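Local coordinates for protein Glp_546_48378_50642 (Giardia intestinalis, PDB 2QVW) that cleaves double-stranded RNA into siRNAs of 21 to 23 base pairs in the RNA interference pathway, at residues L650-D655 with E725-A730; V565-R571 with L732-E737; L691-K696 with Y720-E725; K611-A615 with L638-P644. All coordinates share one frame; numbering follows the deposited sequence.

In the fold
Contacts 1, 2 and 3 all use helix 718-735, at successive places along it: contact 3 near its start, contact 1 in the middle and contact 2 at its C-terminal end. Contacts 1 and 3 share Glu725 and meet at one manganese ion; in both, tight packing at glycines or alanines lies beside acidic metal ligands. Contact 2 has a different character: a loop touches the helix end through an aromatic ring, an imidazole and a salt bridge. These three are buried. Contact 4, only partly buried, packs helix 611-620 on helix 631-642 by apolar and long aliphatic side chains; helix 631-642 reaches contact 1 through Ala641 and Leu638.

Contact 1: L650-D655 with E725-A730; sequences LELLGD and EAILAA. With MN (manganese (II) ion), chain G; MN (manganese (II) ion), chain E.
Glu725 crosses the side chain of Glu651 obliquely and runs alongside that of Asp655. Its CG stands anti to the carbonyl carbon (chi1 -57°) and the chain runs on extended, which carries the carboxylate to the manganese ion of chain E, with OE1 2.5 Å from the metal. Glu651, bent at its second torsion, brings OE2 to 2.8 Å from the same ion. OE2 of Glu725 lies 2.7 Å from Asp655 OD2; OD1 of Asp655 instead binds the manganese of chain G, a site completed by Glu686. Backbone oxygen also takes part, since Glu725 O receives a CA-H contact from Gly654 at 3.3 Å. Next, the methyl of Ala726 meets CB of Leu650. CD2 of Leu728 touches Gly654 O. Ala729 sits in the angle between the helices, its CB 4.0 Å from Leu650 CD2 and 4.1 Å from Leu653 CD2. With Gly654 set against Ala729, and Glu651 against Ala726, where the backbones come nearest, the axes approach to 6.8 Å at 81°. Two closely crossed helices presenting acidic side chains to manganese form the catalytic centre of the RNase III fold, here in the second such domain.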
loop_
_atom_site.group_PDB
_atom_site.type_symbol
_atom_site.label_atom_id
_atom_site.label_comp_id
_atom_site.label_asym_id
_atom_site.label_seq_id
_atom_site.Cartn_x
_atom_site.Cartn_y
_atom_site.Cartn_z
ATOM N N LEU A 650 12.511 26.999 -13.957
ATOM C CA LEU A 650 12.758 25.660 -14.460
ATOM C C LEU A 650 13.501 24.891 -13.379
ATOM O O LEU A 650 13.144 23.764 -13.033
ATOM C CB LEU A 650 13.616 25.715 -15.718
ATOM C CG LEU A 650 12.927 26.060 -17.035
ATOM C CD1 LEU A 650 13.974 26.366 -18.068
ATOM C CD2 LEU A 650 12.057 24.906 -17.494
ATOM N N GLU A 651 14.541 25.514 -12.844
ATOM C CA GLU A 651 15.347 24.895 -11.801
ATOM C C GLU A 651 14.456 24.479 -10.639
ATOM O O GLU A 651 14.531 23.342 -10.151
ATOM C CB GLU A 651 16.384 25.885 -11.299
ATOM C CG GLU A 651 17.360 25.293 -10.324
ATOM C CD GLU A 651 17.801 26.287 -9.280
ATOM O OE1 GLU A 651 17.749 27.506 -9.554
ATOM O OE2 GLU A 651 18.206 25.843 -8.183
ATOM N N LEU A 652 13.619 25.417 -10.198
ATOM C CA LEU A 652 12.704 25.176 -9.094
ATOM C C LEU A 652 11.941 23.896 -9.330
ATOM O O LEU A 652 11.835 23.045 -8.449
ATOM C CB LEU A 652 11.710 26.316 -8.966
ATOM C CG LEU A 652 10.660 26.095 -7.883
ATOM C CD1 LEU A 652 11.321 26.079 -6.528
ATOM C CD2 LEU A 652 9.630 27.195 -7.942
ATOM N N LEU A 653 11.409 23.763 -10.534
ATOM C CA LEU A 653 10.645 22.578 -10.887
ATOM C C LEU A 653 11.527 21.331 -10.937
ATOM O O LEU A 653 11.158 20.272 -10.432
ATOM C CB LEU A 653 9.978 22.775 -12.244
ATOM C CG LEU A 653 8.909 21.749 -12.604
ATOM C CD1 LEU A 653 7.645 22.030 -11.813
ATOM C CD2 LEU A 653 8.619 21.829 -14.069
ATOM N N GLY A 654 12.689 21.457 -11.559
ATOM C CA GLY A 654 13.570 20.317 -11.653
ATOM C C GLY A 654 13.921 19.798 -10.277
ATOM O O GLY A 654 13.858 18.599 -10.015
ATOM N N ASP A 655 14.290 20.708 -9.388
ATOM C CA ASP A 655 14.667 20.307 -8.054
ATOM C C ASP A 655 13.589 19.390 -7.488
ATOM O O ASP A 655 13.867 18.263 -7.067
ATOM C CB ASP A 655 14.836 21.537 -7.172
ATOM C CG ASP A 655 15.713 21.266 -5.960
ATOM O OD1 ASP A 655 15.400 20.324 -5.201
ATOM O OD2 ASP A 655 16.717 21.995 -5.767
ATOM N N GLU A 725 19.305 20.872 -13.152
ATOM C CA GLU A 725 17.923 20.798 -12.686
ATOM C C GLU A 725 17.035 21.514 -13.685
ATOM O O GLU A 725 15.885 21.120 -13.906
ATOM C CB GLU A 725 17.763 21.475 -11.327
ATOM C CG GLU A 725 18.640 20.941 -10.219
ATOM C CD GLU A 725 18.437 21.720 -8.935
ATOM O OE1 GLU A 725 18.505 22.969 -8.967
ATOM O OE2 GLU A 725 18.207 21.093 -7.885
ATOM N N ALA A 726 17.567 22.587 -14.264
ATOM C CA ALA A 726 16.841 23.358 -15.258
ATOM C C ALA A 726 16.573 22.437 -16.440
ATOM O O ALA A 726 15.467 22.397 -16.982
ATOM C CB ALA A 726 17.674 24.546 -15.696
ATOM N N ILE A 727 17.598 21.692 -16.836
ATOM C CA ILE A 727 17.465 20.762 -17.943
ATOM C C ILE A 727 16.361 19.772 -17.598
ATOM O O ILE A 727 15.325 19.719 -18.258
ATOM C CB ILE A 727 18.778 19.982 -18.185
ATOM C CG1 ILE A 727 19.945 20.953 -18.391
ATOM C CG2 ILE A 727 18.632 19.068 -19.391
ATOM C CD1 ILE A 727 19.756 21.934 -19.521
ATOM N N LEU A 728 16.594 18.998 -16.543
ATOM C CA LEU A 728 15.637 18.005 -16.087
ATOM C C LEU A 728 14.216 18.489 -16.233
ATOM O O LEU A 728 13.364 17.749 -16.697
ATOM C CB LEU A 728 15.889 17.629 -14.626
ATOM C CG LEU A 728 14.861 16.674 -13.987
ATOM C CD1 LEU A 728 14.683 15.401 -14.818
ATOM C CD2 LEU A 728 15.332 16.332 -12.581
ATOM N N ALA A 729 13.953 19.721 -15.827
ATOM C CA ALA A 729 12.613 20.266 -15.953
ATOM C C ALA A 729 12.239 20.336 -17.435
ATOM O O ALA A 729 11.135 19.951 -17.833
ATOM C CB ALA A 729 12.554 21.639 -15.323
ATOM N N ALA A 730 13.176 20.814 -18.250
ATOM C CA ALA A 730 12.958 20.927 -19.692
ATOM C C ALA A 730 12.514 19.604 -20.323
ATOM O O ALA A 730 11.709 19.582 -21.252
ATOM C CB ALA A 730 14.226 21.421 -20.364
HETATM MN MN MN G . 17.023 18.334 -5.494
HETATM MN MN MN E . 20.160 23.986 -7.323
#

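Contact 2: V565-R571 with L732-E737; sequences VLYIYHR and LLACGE
Tyr567 lays its ring against Leu732, whose CD1 sits over one face, 3.7 Å from the centroid. The ring is brought there by a first torsion of 59°, which sets CG between the backbone N and the carbonyl carbon. CG of Glu737 approaches the same ring obliquely, 3.5 Å from Tyr567 CD1, before the carboxylate carries on to Arg571 in a salt bridge. The guanidinium and carboxylate planes are only 10° apart, and Arg571 NH2 makes a weak bond to Glu737 OE2 at 2.8 Å; the NE–OE1 pair belongs to the same salt bridge, but its modelled distance is doubtfully short. His570 NE2 gives a weak hydrogen bond to Ala734 O, 3.0 Å long, and the ring passes over the carbonyl of Cys735. Val565 CG2 adds an apolar touch to Leu733 CD2, at 3.9 Å.

Behind these groups, a type I turn from Leu566 to Tyr569 shapes the loop. Gly736, with positive phi (98°), ends helix 718-735 and precedes the next helix, whose first residue, Glu737, brings its carboxylate to the loop. Arg571 is also paired with Glu426 and lies against Tyr423, and Tyr567 packs on Phe347 and Ala351 of helix 330-356. The loop thus wedges between helices of the two RNase III domains, at the intramolecular pseudo-dimer interface characteristic of Dicer.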
loop_
_atom_site.group_PDB
_atom_site.type_symbol
_atom_site.label_atom_id
_atom_site.label_comp_id
_atom_site.label_asym_id
_atom_site.label_seq_id
_atom_site.Cartn_x
_atom_site.Cartn_y
_atom_site.Cartn_z
ATOM N N VAL A 565 2.754 23.996 -19.041
ATOM C CA VAL A 565 2.904 22.755 -18.289
ATOM C C VAL A 565 1.854 21.784 -18.819
ATOM O O VAL A 565 0.661 21.943 -18.566
ATOM C CB VAL A 565 2.671 22.992 -16.787
ATOM C CG1 VAL A 565 2.598 21.672 -16.052
ATOM C CG2 VAL A 565 3.788 23.857 -16.230
ATOM N N LEU A 566 2.307 20.779 -19.557
ATOM C CA LEU A 566 1.410 19.795 -20.160
ATOM C C LEU A 566 2.025 18.395 -20.240
ATOM O O LEU A 566 1.596 17.565 -21.035
ATOM C CB LEU A 566 1.034 20.278 -21.561
ATOM C CG LEU A 566 2.224 20.692 -22.438
ATOM C CD1 LEU A 566 2.947 19.468 -22.977
ATOM C CD2 LEU A 566 1.729 21.539 -23.576
ATOM N N TYR A 567 3.040 18.155 -19.419
ATOM C CA TYR A 567 3.730 16.873 -19.374
ATOM C C TYR A 567 2.762 15.789 -18.961
ATOM O O TYR A 567 3.127 14.623 -18.878
ATOM C CB TYR A 567 4.880 16.928 -18.367
ATOM C CG TYR A 567 4.428 17.269 -16.965
ATOM C CD1 TYR A 567 3.802 16.320 -16.161
ATOM C CD2 TYR A 567 4.588 18.562 -16.458
ATOM C CE1 TYR A 567 3.340 16.650 -14.883
ATOM C CE2 TYR A 567 4.131 18.902 -15.190
ATOM C CZ TYR A 567 3.505 17.946 -14.407
ATOM O OH TYR A 567 3.017 18.304 -13.169
ATOM N N ILE A 568 1.532 16.194 -18.689
ATOM C CA ILE A 568 0.505 15.271 -18.267
ATOM C C ILE A 568 -0.255 14.652 -19.443
ATOM O O ILE A 568 -0.889 13.607 -19.303
ATOM C CB ILE A 568 -0.446 15.990 -17.301
ATOM C CG1 ILE A 568 -1.833 15.357 -17.343
ATOM C CG2 ILE A 568 -0.473 17.471 -17.625
ATOM C CD1 ILE A 568 -2.770 15.946 -16.356
ATOM N N TYR A 569 -0.181 15.286 -20.609
ATOM C CA TYR A 569 -0.850 14.779 -21.810
ATOM C C TYR A 569 -0.009 13.692 -22.457
ATOM O O TYR A 569 -0.423 13.075 -23.432
ATOM C CB TYR A 569 -1.066 15.913 -22.814
ATOM C CG TYR A 569 -2.174 16.873 -22.442
ATOM C CD1 TYR A 569 -3.516 16.553 -22.678
ATOM C CD2 TYR A 569 -1.887 18.100 -21.848
ATOM C CE1 TYR A 569 -4.540 17.435 -22.331
ATOM C CE2 TYR A 569 -2.903 18.982 -21.501
ATOM C CZ TYR A 569 -4.223 18.646 -21.742
ATOM O OH TYR A 569 -5.220 19.515 -21.368
ATOM N N HIS A 570 1.186 13.476 -21.915
ATOM C CA HIS A 570 2.109 12.454 -22.416
ATOM C C HIS A 570 1.910 11.133 -21.666
ATOM O O HIS A 570 2.357 10.075 -22.114
ATOM C CB HIS A 570 3.562 12.911 -22.245
ATOM C CG HIS A 570 4.054 13.820 -23.327
ATOM N ND1 HIS A 570 4.112 13.437 -24.650
ATOM C CD2 HIS A 570 4.532 15.086 -23.281
ATOM C CE1 HIS A 570 4.604 14.429 -25.371
ATOM N NE2 HIS A 570 4.869 15.442 -24.566
ATOM N N ARG A 571 1.242 11.201 -20.520
ATOM C CA ARG A 571 1.003 10.013 -19.726
ATOM C C ARG A 571 0.237 8.988 -20.543
ATOM O O ARG A 571 -0.698 9.335 -21.267
ATOM C CB ARG A 571 0.232 10.380 -18.456
ATOM C CG ARG A 571 1.004 11.312 -17.541
ATOM C CD ARG A 571 0.225 11.651 -16.292
ATOM N NE ARG A 571 0.934 12.621 -15.470
ATOM C CZ ARG A 571 0.442 13.155 -14.359
ATOM N NH1 ARG A 571 -0.764 12.811 -13.934
ATOM N NH2 ARG A 571 1.160 14.035 -13.673
ATOM N N LEU A 732 10.985 16.945 -18.620
ATOM C CA LEU A 732 9.664 16.664 -18.084
ATOM C C LEU A 732 8.621 17.479 -18.847
ATOM O O LEU A 732 7.691 16.932 -19.450
ATOM C CB LEU A 732 9.638 17.028 -16.603
ATOM C CG LEU A 732 8.309 17.445 -15.991
ATOM C CD1 LEU A 732 7.395 16.238 -15.848
ATOM C CD2 LEU A 732 8.576 18.086 -14.644
ATOM N N LEU A 733 8.808 18.793 -18.827
ATOM C CA LEU A 733 7.922 19.742 -19.485
ATOM C C LEU A 733 7.615 19.450 -20.949
ATOM O O LEU A 733 6.482 19.608 -21.392
ATOM C CB LEU A 733 8.524 21.137 -19.359
ATOM C CG LEU A 733 8.405 21.744 -17.964
ATOM C CD1 LEU A 733 9.383 22.888 -17.800
ATOM C CD2 LEU A 733 6.988 22.221 -17.764
ATOM N N ALA A 734 8.631 19.025 -21.694
ATOM C CA ALA A 734 8.480 18.741 -23.115
ATOM C C ALA A 734 8.285 17.269 -23.485
ATOM O O ALA A 734 7.463 16.954 -24.344
ATOM C CB ALA A 734 9.669 19.296 -23.864
ATOM N N CYS A 735 9.035 16.373 -22.847
ATOM C CA CYS A 735 8.940 14.944 -23.142
ATOM C C CYS A 735 8.049 14.119 -22.230
ATOM O O CYS A 735 7.853 12.929 -22.473
ATOM C CB CYS A 735 10.330 14.319 -23.143
ATOM S SG CYS A 735 11.382 15.008 -24.389
ATOM N N GLY A 736 7.517 14.728 -21.181
ATOM C CA GLY A 736 6.669 13.970 -20.283
ATOM C C GLY A 736 7.418 13.484 -19.058
ATOM O O GLY A 736 8.628 13.641 -18.961
ATOM N N GLU A 737 6.698 12.873 -18.129
ATOM C CA GLU A 737 7.311 12.401 -16.899
ATOM C C GLU A 737 8.266 11.225 -17.050
ATOM O O GLU A 737 9.469 11.406 -16.956
ATOM C CB GLU A 737 6.228 12.057 -15.874
ATOM C CG GLU A 737 5.286 13.209 -15.551
ATOM C CD GLU A 737 4.021 12.740 -14.877
ATOM O OE1 GLU A 737 3.275 11.949 -15.490
ATOM O OE2 GLU A 737 3.771 13.160 -13.733
#

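Contact 3: L691-K696 with Y720-E725; sequences LGRLTK and YGDTFE. With MN (manganese (II) ion), chain E.
Thr695 supplies the hydrogen bond between the two helices: its OG1 donates to Tyr720 O at 2.7 Å, tilted 35° from the carbonyl plane. The hydroxyl also lies at the edge of the Phe724 ring, while CG2 of the same threonine touches Thr723 OG1, a group bonded to Val719 O.

Aromatic contacts flank this bond. Lys696 reaches over one face of Tyr720, with CE 4.0 Å from the ring centroid; its chain, fully extended past CG, crosses the tyrosine side chain at about a right angle and ends with NZ bonded to Pro715 O. Phe724, its CG anti to the backbone N (chi1 179°), turns a face to Leu694 CD1, 4.1 Å from the centroid.

Purely apolar packing comes from Leu691, whose CD2 is 4.1 Å from Phe724 CD2 and whose CD1 touches the aliphatic CG of Glu725.

Backbone meets backbone at the glycines: the CA atoms of Gly692 and Gly721 are 3.5 Å apart, and the axes cross at 76°. Asp722, whose CB points away from helix 688-696, has OD1 3.0 Å from the manganese of chain E. The crossing joins helix 688-696 to the helix that carries Asp722 and Glu725, which with Glu651 make up this manganese site of the RNase III fold.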
loop_
_atom_site.group_PDB
_atom_site.type_symbol
_atom_site.label_atom_id
_atom_site.label_comp_id
_atom_site.label_asym_id
_atom_site.label_seq_id
_atom_site.Cartn_x
_atom_site.Cartn_y
_atom_site.Cartn_z
ATOM N N LEU A 691 25.347 16.903 -9.085
ATOM C CA LEU A 691 24.560 17.280 -10.256
ATOM C C LEU A 691 25.382 18.104 -11.241
ATOM O O LEU A 691 25.243 17.966 -12.456
ATOM C CB LEU A 691 23.325 18.077 -9.822
ATOM C CG LEU A 691 22.387 17.382 -8.834
ATOM C CD1 LEU A 691 21.291 18.331 -8.412
ATOM C CD2 LEU A 691 21.800 16.153 -9.467
ATOM N N GLY A 692 26.239 18.963 -10.709
ATOM C CA GLY A 692 27.065 19.798 -11.554
ATOM C C GLY A 692 27.970 18.997 -12.463
ATOM O O GLY A 692 28.012 19.239 -13.666
ATOM N N ARG A 693 28.701 18.049 -11.883
ATOM C CA ARG A 693 29.609 17.197 -12.642
ATOM C C ARG A 693 28.871 16.556 -13.808
ATOM O O ARG A 693 29.424 16.408 -14.897
ATOM C CB ARG A 693 30.171 16.091 -11.757
ATOM C CG ARG A 693 30.904 16.545 -10.516
ATOM C CD ARG A 693 31.462 15.317 -9.827
ATOM N NE ARG A 693 32.360 15.622 -8.721
ATOM C CZ ARG A 693 33.401 14.862 -8.385
ATOM N NH1 ARG A 693 33.674 13.756 -9.073
ATOM N NH2 ARG A 693 34.165 15.196 -7.355
ATOM N N LEU A 694 27.622 16.164 -13.565
ATOM C CA LEU A 694 26.795 15.535 -14.589
ATOM C C LEU A 694 26.658 16.492 -15.753
ATOM O O LEU A 694 26.859 16.116 -16.903
ATOM C CB LEU A 694 25.401 15.200 -14.041
ATOM C CG LEU A 694 25.281 14.197 -12.882
ATOM C CD1 LEU A 694 23.829 14.045 -12.487
ATOM C CD2 LEU A 694 25.844 12.849 -13.294
ATOM N N THR A 695 26.316 17.734 -15.431
ATOM C CA THR A 695 26.149 18.802 -16.409
ATOM C C THR A 695 27.374 18.954 -17.309
ATOM O O THR A 695 27.268 19.408 -18.449
ATOM C CB THR A 695 25.923 20.135 -15.696
ATOM O OG1 THR A 695 24.759 20.042 -14.871
ATOM C CG2 THR A 695 25.757 21.248 -16.701
ATOM N N LYS A 696 28.537 18.578 -16.783
ATOM C CA LYS A 696 29.792 18.676 -17.515
ATOM C C LYS A 696 30.018 17.502 -18.459
ATOM O O LYS A 696 30.717 17.630 -19.466
ATOM C CB LYS A 696 30.956 18.771 -16.532
ATOM C CG LYS A 696 30.878 19.968 -15.608
ATOM C CD LYS A 696 32.018 19.949 -14.617
ATOM C CE LYS A 696 31.918 21.099 -13.637
ATOM N NZ LYS A 696 33.025 21.029 -12.641
ATOM N N TYR A 720 26.336 25.244 -12.485
ATOM C CA TYR A 720 26.543 23.946 -13.096
ATOM C C TYR A 720 25.497 22.959 -12.614
ATOM O O TYR A 720 24.842 22.295 -13.414
ATOM C CB TYR A 720 27.947 23.439 -12.770
ATOM C CG TYR A 720 29.017 24.000 -13.682
ATOM C CD1 TYR A 720 29.145 23.548 -14.999
ATOM C CD2 TYR A 720 29.890 25.000 -13.240
ATOM C CE1 TYR A 720 30.113 24.074 -15.849
ATOM C CE2 TYR A 720 30.863 25.535 -14.089
ATOM C CZ TYR A 720 30.966 25.066 -15.388
ATOM O OH TYR A 720 31.926 25.584 -16.228
ATOM N N GLY A 721 25.337 22.860 -11.301
ATOM C CA GLY A 721 24.355 21.942 -10.775
ATOM C C GLY A 721 22.961 22.456 -11.056
ATOM O O GLY A 721 22.065 21.696 -11.417
ATOM N N ASP A 722 22.798 23.766 -10.905
ATOM C CA ASP A 722 21.521 24.443 -11.105
ATOM C C ASP A 722 20.965 24.380 -12.523
ATOM O O ASP A 722 19.758 24.318 -12.715
ATOM C CB ASP A 722 21.637 25.903 -10.651
ATOM C CG ASP A 722 21.721 26.037 -9.137
ATOM O OD1 ASP A 722 22.555 25.343 -8.508
ATOM O OD2 ASP A 722 20.951 26.839 -8.570
ATOM N N THR A 723 21.828 24.404 -13.526
ATOM C CA THR A 723 21.333 24.322 -14.893
ATOM C C THR A 723 20.881 22.893 -15.166
ATOM O O THR A 723 19.960 22.668 -15.951
ATOM C CB THR A 723 22.408 24.710 -15.924
ATOM O OG1 THR A 723 23.544 23.857 -15.773
ATOM C CG2 THR A 723 22.822 26.166 -15.743
ATOM N N PHE A 724 21.522 21.926 -14.517
ATOM C CA PHE A 724 21.138 20.537 -14.708
ATOM C C PHE A 724 19.671 20.383 -14.332
ATOM O O PHE A 724 18.886 19.833 -15.095
ATOM C CB PHE A 724 21.978 19.608 -13.837
ATOM C CG PHE A 724 21.610 18.150 -13.983
ATOM C CD1 PHE A 724 22.138 17.378 -15.018
ATOM C CD2 PHE A 724 20.696 17.561 -13.102
ATOM C CE1 PHE A 724 21.765 16.043 -15.175
ATOM C CE2 PHE A 724 20.310 16.226 -13.245
ATOM C CZ PHE A 724 20.843 15.462 -14.283
ATOM N N GLU A 725 19.305 20.872 -13.152
ATOM C CA GLU A 725 17.923 20.798 -12.686
ATOM C C GLU A 725 17.035 21.514 -13.685
ATOM O O GLU A 725 15.885 21.120 -13.906
ATOM C CB GLU A 725 17.763 21.475 -11.327
ATOM C CG GLU A 725 18.640 20.941 -10.219
ATOM C CD GLU A 725 18.437 21.720 -8.935
ATOM O OE1 GLU A 725 18.505 22.969 -8.967
ATOM O OE2 GLU A 725 18.207 21.093 -7.885
HETATM MN MN MN E . 20.160 23.986 -7.323
#

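Contact 4: K611-A615 with L638-P644; sequences KHIAA and LQIALTP
Lys611 stretches along the C-terminal end of helix 631-642. With its chain extended past CG, it crosses Thr643 at about a right angle: CD is 3.4 Å from Thr643 CG2, CE lies just beyond, and NZ comes to 4.1 Å from Pro644 CD. The end of the lysine chain, from CD to NZ, packs against the threonine methyl. Thr643 offers this methyl to the lysine, while its OG1 bonds Ile640 O at 3.3 Å. The backbone O of Lys611, which already accepts the helix bond from Ala615 N, is touched by Leu642 CD1.

The two helices, whose axes cross at 119° and approach to 8.6 Å, belong to the helical packing of the second RNase III half of the protein, with helix 631-642 lying against helix 718-735 on another side through Leu638 and Ala641.

Ala615 fills the angle nearest the crossing. Its CB touches Leu638 CB at 4.0 Å, Leu642 CD1 at 4.1 Å and Gln639 CG at 3.7 Å. Gln639 runs on extended from there to His612, where the amide stands at the edge of the imidazole, the two planes 76° apart. Its NE2 lies 3.4 Å from His612 ND1, at an angle too poor for a hydrogen bond.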
loop_
_atom_site.group_PDB
_atom_site.type_symbol
_atom_site.label_atom_id
_atom_site.label_comp_id
_atom_site.label_asym_id
_atom_site.label_seq_id
_atom_site.Cartn_x
_atom_site.Cartn_y
_atom_site.Cartn_z
ATOM N N LYS A 611 23.509 29.026 -27.877
ATOM C CA LYS A 611 22.508 28.599 -26.913
ATOM C C LYS A 611 21.586 27.622 -27.641
ATOM O O LYS A 611 21.020 26.715 -27.036
ATOM C CB LYS A 611 21.698 29.793 -26.400
ATOM C CG LYS A 611 22.274 30.458 -25.164
ATOM C CD LYS A 611 21.544 31.747 -24.846
ATOM C CE LYS A 611 22.185 32.451 -23.667
ATOM N NZ LYS A 611 21.697 33.847 -23.507
ATOM N N HIS A 612 21.444 27.809 -28.948
ATOM C CA HIS A 612 20.610 26.920 -29.730
ATOM C C HIS A 612 21.441 25.717 -30.138
ATOM O O HIS A 612 20.919 24.625 -30.320
ATOM C CB HIS A 612 20.094 27.617 -30.981
ATOM C CG HIS A 612 19.213 26.748 -31.829
ATOM N ND1 HIS A 612 17.895 26.491 -31.515
ATOM C CD2 HIS A 612 19.469 26.054 -32.965
ATOM C CE1 HIS A 612 17.379 25.677 -32.420
ATOM N NE2 HIS A 612 18.313 25.396 -33.310
ATOM N N ILE A 613 22.739 25.922 -30.296
ATOM C CA ILE A 613 23.625 24.836 -30.679
ATOM C C ILE A 613 23.769 23.886 -29.505
ATOM O O ILE A 613 23.726 22.668 -29.663
ATOM C CB ILE A 613 25.016 25.357 -31.063
ATOM C CG1 ILE A 613 24.887 26.468 -32.105
ATOM C CG2 ILE A 613 25.865 24.217 -31.593
ATOM C CD1 ILE A 613 24.133 26.072 -33.360
ATOM N N ALA A 614 23.947 24.457 -28.320
ATOM C CA ALA A 614 24.086 23.671 -27.104
ATOM C C ALA A 614 22.751 22.994 -26.866
ATOM O O ALA A 614 22.691 21.833 -26.479
ATOM C CB ALA A 614 24.435 24.573 -25.935
ATOM N N ALA A 615 21.678 23.738 -27.102
ATOM C CA ALA A 615 20.336 23.213 -26.940
ATOM C C ALA A 615 20.217 21.947 -27.785
ATOM O O ALA A 615 19.786 20.907 -27.292
ATOM C CB ALA A 615 19.319 24.247 -27.394
ATOM N N LEU A 638 15.169 24.113 -23.743
ATOM C CA LEU A 638 16.571 23.945 -23.379
ATOM C C LEU A 638 17.323 25.275 -23.459
ATOM O O LEU A 638 18.100 25.606 -22.565
ATOM C CB LEU A 638 17.239 22.905 -24.280
ATOM C CG LEU A 638 16.882 21.443 -23.990
ATOM C CD1 LEU A 638 17.567 20.543 -25.002
ATOM C CD2 LEU A 638 17.321 21.076 -22.580
ATOM N N GLN A 639 17.091 26.038 -24.520
ATOM C CA GLN A 639 17.750 27.327 -24.658
ATOM C C GLN A 639 17.419 28.129 -23.421
ATOM O O GLN A 639 18.279 28.757 -22.814
ATOM C CB GLN A 639 17.232 28.090 -25.876
ATOM C CG GLN A 639 17.347 27.362 -27.186
ATOM C CD GLN A 639 16.943 28.241 -28.352
ATOM O OE1 GLN A 639 17.521 29.307 -28.569
ATOM N NE2 GLN A 639 15.947 27.801 -29.111
ATOM N N ILE A 640 16.145 28.092 -23.058
ATOM C CA ILE A 640 15.647 28.821 -21.904
ATOM C C ILE A 640 16.354 28.347 -20.649
ATOM O O ILE A 640 16.639 29.146 -19.761
ATOM C CB ILE A 640 14.153 28.604 -21.734
ATOM C CG1 ILE A 640 13.495 28.486 -23.110
ATOM C CG2 ILE A 640 13.559 29.771 -21.007
ATOM C CD1 ILE A 640 12.021 28.170 -23.047
ATOM N N ALA A 641 16.644 27.051 -20.579
ATOM C CA ALA A 641 17.325 26.494 -19.412
ATOM C C ALA A 641 18.763 26.990 -19.368
ATOM O O ALA A 641 19.365 27.096 -18.286
ATOM C CB ALA A 641 17.314 24.974 -19.464
ATOM N N LEU A 642 19.297 27.292 -20.553
ATOM C CA LEU A 642 20.666 27.760 -20.713
ATOM C C LEU A 642 20.854 29.249 -20.435
ATOM O O LEU A 642 21.820 29.642 -19.778
ATOM C CB LEU A 642 21.141 27.439 -22.122
ATOM C CG LEU A 642 21.154 25.939 -22.411
ATOM C CD1 LEU A 642 20.980 25.718 -23.904
ATOM C CD2 LEU A 642 22.451 25.305 -21.892
ATOM N N THR A 643 19.948 30.080 -20.936
ATOM C CA THR A 643 20.049 31.510 -20.715
ATOM C C THR A 643 19.909 31.768 -19.225
ATOM O O THR A 643 19.029 31.214 -18.574
ATOM C CB THR A 643 18.945 32.251 -21.451
ATOM O OG1 THR A 643 17.705 32.059 -20.757
ATOM C CG2 THR A 643 18.820 31.724 -22.871
ATOM N N PRO A 644 20.776 32.629 -18.673
ATOM C CA PRO A 644 20.802 32.996 -17.257
ATOM C C PRO A 644 19.464 33.277 -16.600
ATOM O O PRO A 644 18.610 32.396 -16.518
ATOM C CB PRO A 644 21.736 34.210 -17.225
ATOM C CG PRO A 644 21.616 34.766 -18.593
ATOM C CD PRO A 644 21.653 33.527 -19.438
#